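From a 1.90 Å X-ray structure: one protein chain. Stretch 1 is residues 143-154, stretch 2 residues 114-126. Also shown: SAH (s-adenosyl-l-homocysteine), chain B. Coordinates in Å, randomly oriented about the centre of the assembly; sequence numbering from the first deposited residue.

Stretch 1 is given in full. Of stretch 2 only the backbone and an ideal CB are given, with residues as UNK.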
# COMPACT_ATOMS: atom_id res chain seq x y z
N ASN A 143 -22.68 9.46 5.29
CA ASN A 143 -22.86 10.37 6.43
C ASN A 143 -21.65 10.31 7.37
O ASN A 143 -21.80 10.28 8.59
CB ASN A 143 -24.13 10.01 7.18
CG ASN A 143 -24.66 11.14 8.00
OD1 ASN A 143 -24.21 12.28 7.85
ND2 ASN A 143 -25.62 10.84 8.86
N LEU A 144 -20.44 10.33 6.81
CA LEU A 144 -19.22 10.26 7.60
C LEU A 144 -18.44 11.57 7.58
O LEU A 144 -17.29 11.61 8.02
CB LEU A 144 -18.30 9.14 7.09
CG LEU A 144 -18.80 7.71 7.26
CD1 LEU A 144 -17.99 6.80 6.35
CD2 LEU A 144 -18.73 7.28 8.73
N GLY A 145 -19.02 12.65 7.05
CA GLY A 145 -18.30 13.88 6.83
C GLY A 145 -17.70 14.54 8.05
O GLY A 145 -16.75 15.31 7.90
N ALA A 146 -18.24 14.29 9.23
CA ALA A 146 -17.69 14.91 10.43
C ALA A 146 -16.41 14.24 10.89
O ALA A 146 -15.70 14.78 11.75
CB ALA A 146 -18.70 14.88 11.60
N ARG A 147 -16.09 13.08 10.33
CA ARG A 147 -14.89 12.36 10.78
C ARG A 147 -13.97 11.90 9.66
O ARG A 147 -12.86 11.43 9.95
CB ARG A 147 -15.29 11.15 11.60
CG ARG A 147 -15.89 11.53 12.93
CD ARG A 147 -16.15 10.31 13.76
NE ARG A 147 -17.13 9.40 13.16
CZ ARG A 147 -16.84 8.24 12.58
NH1 ARG A 147 -15.55 7.80 12.52
NH2 ARG A 147 -17.84 7.47 12.13
N ALA A 148 -14.36 12.02 8.42
CA ALA A 148 -13.52 11.57 7.30
C ALA A 148 -13.54 12.66 6.26
O ALA A 148 -14.60 13.23 6.01
CB ALA A 148 -14.02 10.29 6.71
N LYS A 149 -12.36 12.98 5.71
CA LYS A 149 -12.27 14.02 4.71
C LYS A 149 -11.11 13.70 3.78
O LYS A 149 -10.02 13.30 4.23
CB LYS A 149 -12.08 15.40 5.33
CG LYS A 149 -12.21 16.54 4.31
CD LYS A 149 -12.05 17.90 4.97
CE LYS A 149 -12.36 19.03 4.00
NZ LYS A 149 -12.33 20.37 4.66
N ILE A 150 -11.32 13.90 2.48
CA ILE A 150 -10.27 13.64 1.49
C ILE A 150 -9.91 14.94 0.78
O ILE A 150 -10.79 15.72 0.41
CB ILE A 150 -10.71 12.57 0.48
CG1 ILE A 150 -10.80 11.24 1.22
CG2 ILE A 150 -9.72 12.51 -0.68
CD1 ILE A 150 -11.57 10.17 0.47
N PHE A 151 -8.62 15.16 0.60
CA PHE A 151 -8.10 16.40 -0.00
C PHE A 151 -7.39 16.06 -1.33
O PHE A 151 -6.69 15.08 -1.41
CB PHE A 151 -7.08 17.11 0.91
CG PHE A 151 -7.57 17.37 2.30
CD1 PHE A 151 -7.38 16.43 3.28
CD2 PHE A 151 -8.15 18.56 2.62
CE1 PHE A 151 -7.82 16.65 4.58
CE2 PHE A 151 -8.61 18.81 3.93
CZ PHE A 151 -8.41 17.85 4.92
N ASN A 152 -7.61 16.87 -2.36
CA ASN A 152 -6.93 16.74 -3.66
C ASN A 152 -5.61 17.48 -3.53
O ASN A 152 -5.52 18.67 -3.80
CB ASN A 152 -7.79 17.34 -4.78
CG ASN A 152 -7.11 17.17 -6.13
OD1 ASN A 152 -6.23 16.26 -6.33
ND2 ASN A 152 -7.41 18.00 -7.00
N LYS A 153 -4.58 16.82 -3.00
CA LYS A 153 -3.33 17.48 -2.67
C LYS A 153 -2.17 16.52 -2.95
O LYS A 153 -2.36 15.30 -3.04
CB LYS A 153 -3.26 17.88 -1.18
CG LYS A 153 -4.21 19.02 -0.76
CD LYS A 153 -4.00 20.28 -1.52
CE LYS A 153 -5.02 21.35 -1.12
NZ LYS A 153 -4.93 22.56 -1.98
N ASP A 154 -0.98 17.09 -3.02
CA ASP A 154 0.26 16.38 -3.37
C ASP A 154 1.05 16.15 -2.06
O ASP A 154 1.50 17.09 -1.41
CB ASP A 154 1.04 17.22 -4.38
CG ASP A 154 2.41 16.62 -4.72
OD1 ASP A 154 2.92 15.69 -4.07
OD2 ASP A 154 2.99 17.11 -5.70
N UNK A 114 -13.03 4.74 9.42
CA UNK A 114 -13.95 5.62 10.13
C UNK A 114 -15.27 4.93 10.45
O UNK A 114 -15.87 5.16 11.51
CB UNK A 114 -14.21 6.88 9.30
N UNK A 115 -15.75 4.10 9.53
CA UNK A 115 -17.00 3.40 9.80
C UNK A 115 -16.83 2.38 10.91
O UNK A 115 -17.67 2.27 11.81
CB UNK A 115 -17.51 2.71 8.53
N UNK A 116 -15.76 1.59 10.84
CA UNK A 116 -15.56 0.52 11.82
C UNK A 116 -15.18 1.06 13.20
O UNK A 116 -15.46 0.39 14.22
CB UNK A 116 -14.48 -0.44 11.33
N UNK A 117 -14.55 2.24 13.28
CA UNK A 117 -14.00 2.79 14.53
C UNK A 117 -14.54 4.21 14.63
O UNK A 117 -13.83 5.19 14.30
CB UNK A 117 -12.47 2.76 14.56
N UNK A 118 -15.79 4.37 15.07
CA UNK A 118 -16.42 5.70 15.03
C UNK A 118 -15.71 6.76 15.84
O UNK A 118 -16.03 7.93 15.64
CB UNK A 118 -17.86 5.60 15.53
N UNK A 119 -14.79 6.41 16.75
CA UNK A 119 -14.04 7.43 17.48
C UNK A 119 -12.88 8.03 16.68
O UNK A 119 -12.31 9.05 17.08
CB UNK A 119 -13.50 6.83 18.78
N UNK A 120 -12.52 7.45 15.52
CA UNK A 120 -11.36 7.89 14.79
C UNK A 120 -11.75 8.95 13.75
O UNK A 120 -12.79 8.87 13.14
CB UNK A 120 -10.67 6.70 14.12
N UNK A 121 -10.86 9.90 13.52
CA UNK A 121 -10.95 10.85 12.42
C UNK A 121 -9.90 10.48 11.40
O UNK A 121 -8.73 10.22 11.75
CB UNK A 121 -10.77 12.29 12.90
N UNK A 122 -10.33 10.38 10.15
CA UNK A 122 -9.45 9.97 9.06
C UNK A 122 -9.32 11.06 8.01
O UNK A 122 -10.32 11.71 7.65
CB UNK A 122 -9.97 8.68 8.41
N UNK A 123 -8.09 11.26 7.54
CA UNK A 123 -7.78 12.17 6.46
C UNK A 123 -7.14 11.39 5.32
O UNK A 123 -6.34 10.48 5.57
CB UNK A 123 -6.86 13.30 6.94
N UNK A 124 -7.53 11.70 4.08
CA UNK A 124 -6.82 11.22 2.89
C UNK A 124 -6.34 12.34 1.99
O UNK A 124 -6.97 13.39 1.88
CB UNK A 124 -7.72 10.28 2.09
N UNK A 125 -5.18 12.10 1.35
CA UNK A 125 -4.65 12.92 0.29
C UNK A 125 -4.66 12.03 -0.96
O UNK A 125 -4.22 10.87 -0.90
CB UNK A 125 -3.25 13.45 0.62
N UNK A 126 -5.16 12.57 -2.08
CA UNK A 126 -4.92 11.97 -3.37
C UNK A 126 -4.68 13.06 -4.39
O UNK A 126 -5.36 14.09 -4.39
CB UNK A 126 -6.09 11.08 -3.79
N SAH B . -3.93 3.37 -1.48
CA SAH B . -5.02 3.21 -2.44
CB SAH B . -4.64 3.72 -3.83
CG SAH B . -3.30 3.25 -4.36
SD SAH B . -3.08 3.76 -6.09
C SAH B . -5.40 1.75 -2.47
O SAH B . -6.32 1.36 -3.19
OXT SAH B . -4.79 0.96 -1.76
C5' SAH B . -1.92 5.11 -5.80
C4' SAH B . -2.58 6.31 -5.11
O4' SAH B . -1.55 7.27 -4.78
C3' SAH B . -3.53 7.08 -6.09
O3' SAH B . -4.68 7.40 -5.30
C2' SAH B . -2.77 8.34 -6.50
O2' SAH B . -3.57 9.45 -6.79
C1' SAH B . -1.92 8.56 -5.23
N9 SAH B . -0.73 9.40 -5.40
C8 SAH B . 0.32 9.22 -6.25
N7 SAH B . 1.14 10.27 -6.07
C5 SAH B . 0.65 11.06 -5.09
C6 SAH B . 1.07 12.25 -4.51
N6 SAH B . 2.21 12.87 -4.82
N1 SAH B . 0.33 12.79 -3.50
C2 SAH B . -0.88 12.23 -3.13
N3 SAH B . -1.30 11.08 -3.73
C4 SAH B . -0.57 10.54 -4.72

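Position 114 is helical, and its CB points toward stretch 1. The ideal CB lies 3.6 Å from Arg-147 NH1 and 4.3 Å from Ala-148 CB. A small side chain suits so close a fit. The residue is Ala-114. Its carbonyl O accepts hydrogen bonds from Arg-147 NH1 (2.8 Å) and Arg-147 NH2 (3.1 Å), so the guanidinium grips the helix by its backbone.

At 115 the CB points away, with Leu-144 CD1 at 4.7 Å from the ideal CB. Any longer chain with an aliphatic stem could reach that methyl. Glu-115 does so: its CG packs 3.5 Å from Leu-144 CD1, and the carboxylate extends farther from that methyl.

Position 116 points away and meets nothing of stretch 1, which therefore sets no preference. It is Leu-116.

Position 117 is the first to leave helical angles and opens a type I turn ending at 120. Its CB finds no neighbour in stretch 1, so many residues would do. Tyr-117 makes no side-chain contact with stretch 1.

Position 118, second in the turn, has phi -60°, which suits proline among others. The ideal CB is 3.9 Å from Arg-147 NH2, so a compact group, or an acidic one, would suit; a basic one would be less favourable. The residue is Pro-118, and its O lies over one face of the guanidinium, 3.0 Å from Arg-147 CD.

Position 119 points away into space free of stretch 1. A polar residue is plausible, and His-119 is found.

At 120 the CB points sideways, 5.2 Å from Arg-147 NH1. The choice is wide. The side chain of Ile-120 makes no close contact with stretch 1, while its O accepts a 3.0 Å hydrogen bond from Arg-147 NH1.

The strand begins at 121, running parallel to stretch 1. The ideal CB is 3.7 Å from Arg-147 O. A long, flexible chain can lead clear, as Lys-121 does, all t beyond chi1.

Position 122 shares a sheet face with Ala-148, which leaves room for a beta-branched residue. Thr-122 places OG1 3.3 Å from Ala-148 CB. Its N donates to Arg-147 O at 2.7 Å.

Position 123 lies beside Lys-149 and near Phe-151 CE1, 4.2 Å from the ideal CB. A flat ring would suit the phenyl edge. His-123 offers its ring face to that edge, with planes at 88°.

At 124 an ideal CB would sit only 3.3 Å from Ile-150 CG1. This tight approach favours glycine. Gly-124 fits; its O accepts from Phe-151 N at 2.7 Å.

Position 125 shares its face with Phe-151, and Lys-153 lies nearby. A large apolar or aromatic residue could use both. Phe-125 packs CE1 3.6 Å from Phe-151 CD1, the two rings oblique. Lys-153 CB sits over its face, 3.7 Å from the ring centroid.

At 126 the ideal CB is 5.0 Å from Ile-150 CG2, and the ribose of SAH is near. A branched residue with a methyl and a polar group would serve both. Thr-126 puts CG2 4.0 Å from Ile-150 CG2 and OG1 2.9 Å from SAH O2'.

Stretch 2, residues 114-126: AELYPHIKTHGFT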
# COMPACT_ATOMS: atom_id res chain seq x y z
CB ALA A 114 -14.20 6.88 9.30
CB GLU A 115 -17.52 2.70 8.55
CG GLU A 115 -18.27 3.52 7.58
CD GLU A 115 -19.00 2.66 6.56
OE1 GLU A 115 -20.25 2.74 6.48
OE2 GLU A 115 -18.33 1.89 5.85
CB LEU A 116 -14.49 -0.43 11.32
CG LEU A 116 -14.31 -1.79 11.99
CD1 LEU A 116 -15.63 -2.50 12.21
CD2 LEU A 116 -13.37 -2.63 11.12
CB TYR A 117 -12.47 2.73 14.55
CG TYR A 117 -11.98 1.31 14.61
CD1 TYR A 117 -12.13 0.56 15.77
CD2 TYR A 117 -11.39 0.69 13.50
CE1 TYR A 117 -11.72 -0.78 15.83
CE2 TYR A 117 -11.00 -0.63 13.53
CZ TYR A 117 -11.14 -1.35 14.68
OH TYR A 117 -10.72 -2.66 14.74
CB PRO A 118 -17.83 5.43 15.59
CG PRO A 118 -18.09 4.04 15.28
CD PRO A 118 -16.77 3.31 15.38
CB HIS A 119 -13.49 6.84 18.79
CG HIS A 119 -12.35 5.87 18.58
ND1 HIS A 119 -12.54 4.53 18.32
CD2 HIS A 119 -11.01 6.05 18.63
CE1 HIS A 119 -11.37 3.93 18.17
NE2 HIS A 119 -10.43 4.83 18.36
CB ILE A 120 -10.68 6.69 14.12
CG1 ILE A 120 -10.21 5.68 15.19
CG2 ILE A 120 -9.47 7.19 13.28
CD1 ILE A 120 -9.35 4.56 14.63
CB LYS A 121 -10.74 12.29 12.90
CG LYS A 121 -11.86 12.75 13.86
CD LYS A 121 -11.65 14.18 14.31
CE LYS A 121 -12.76 14.62 15.26
NZ LYS A 121 -12.59 16.04 15.70
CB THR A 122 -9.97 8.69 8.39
OG1 THR A 122 -11.28 8.89 7.85
CG2 THR A 122 -9.97 7.53 9.32
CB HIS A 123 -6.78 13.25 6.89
CG HIS A 123 -7.35 14.31 7.75
ND1 HIS A 123 -6.55 15.22 8.42
CD2 HIS A 123 -8.63 14.63 8.05
CE1 HIS A 123 -7.32 16.06 9.08
NE2 HIS A 123 -8.59 15.73 8.87
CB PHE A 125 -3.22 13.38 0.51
CG PHE A 125 -3.04 14.66 1.27
CD1 PHE A 125 -4.00 15.13 2.15
CD2 PHE A 125 -1.90 15.43 1.06
CE1 PHE A 125 -3.82 16.26 2.80
CE2 PHE A 125 -1.72 16.60 1.75
CZ PHE A 125 -2.69 17.02 2.61
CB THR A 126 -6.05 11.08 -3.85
OG1 THR A 126 -5.71 10.58 -5.16
CG2 THR A 126 -7.41 11.80 -3.86
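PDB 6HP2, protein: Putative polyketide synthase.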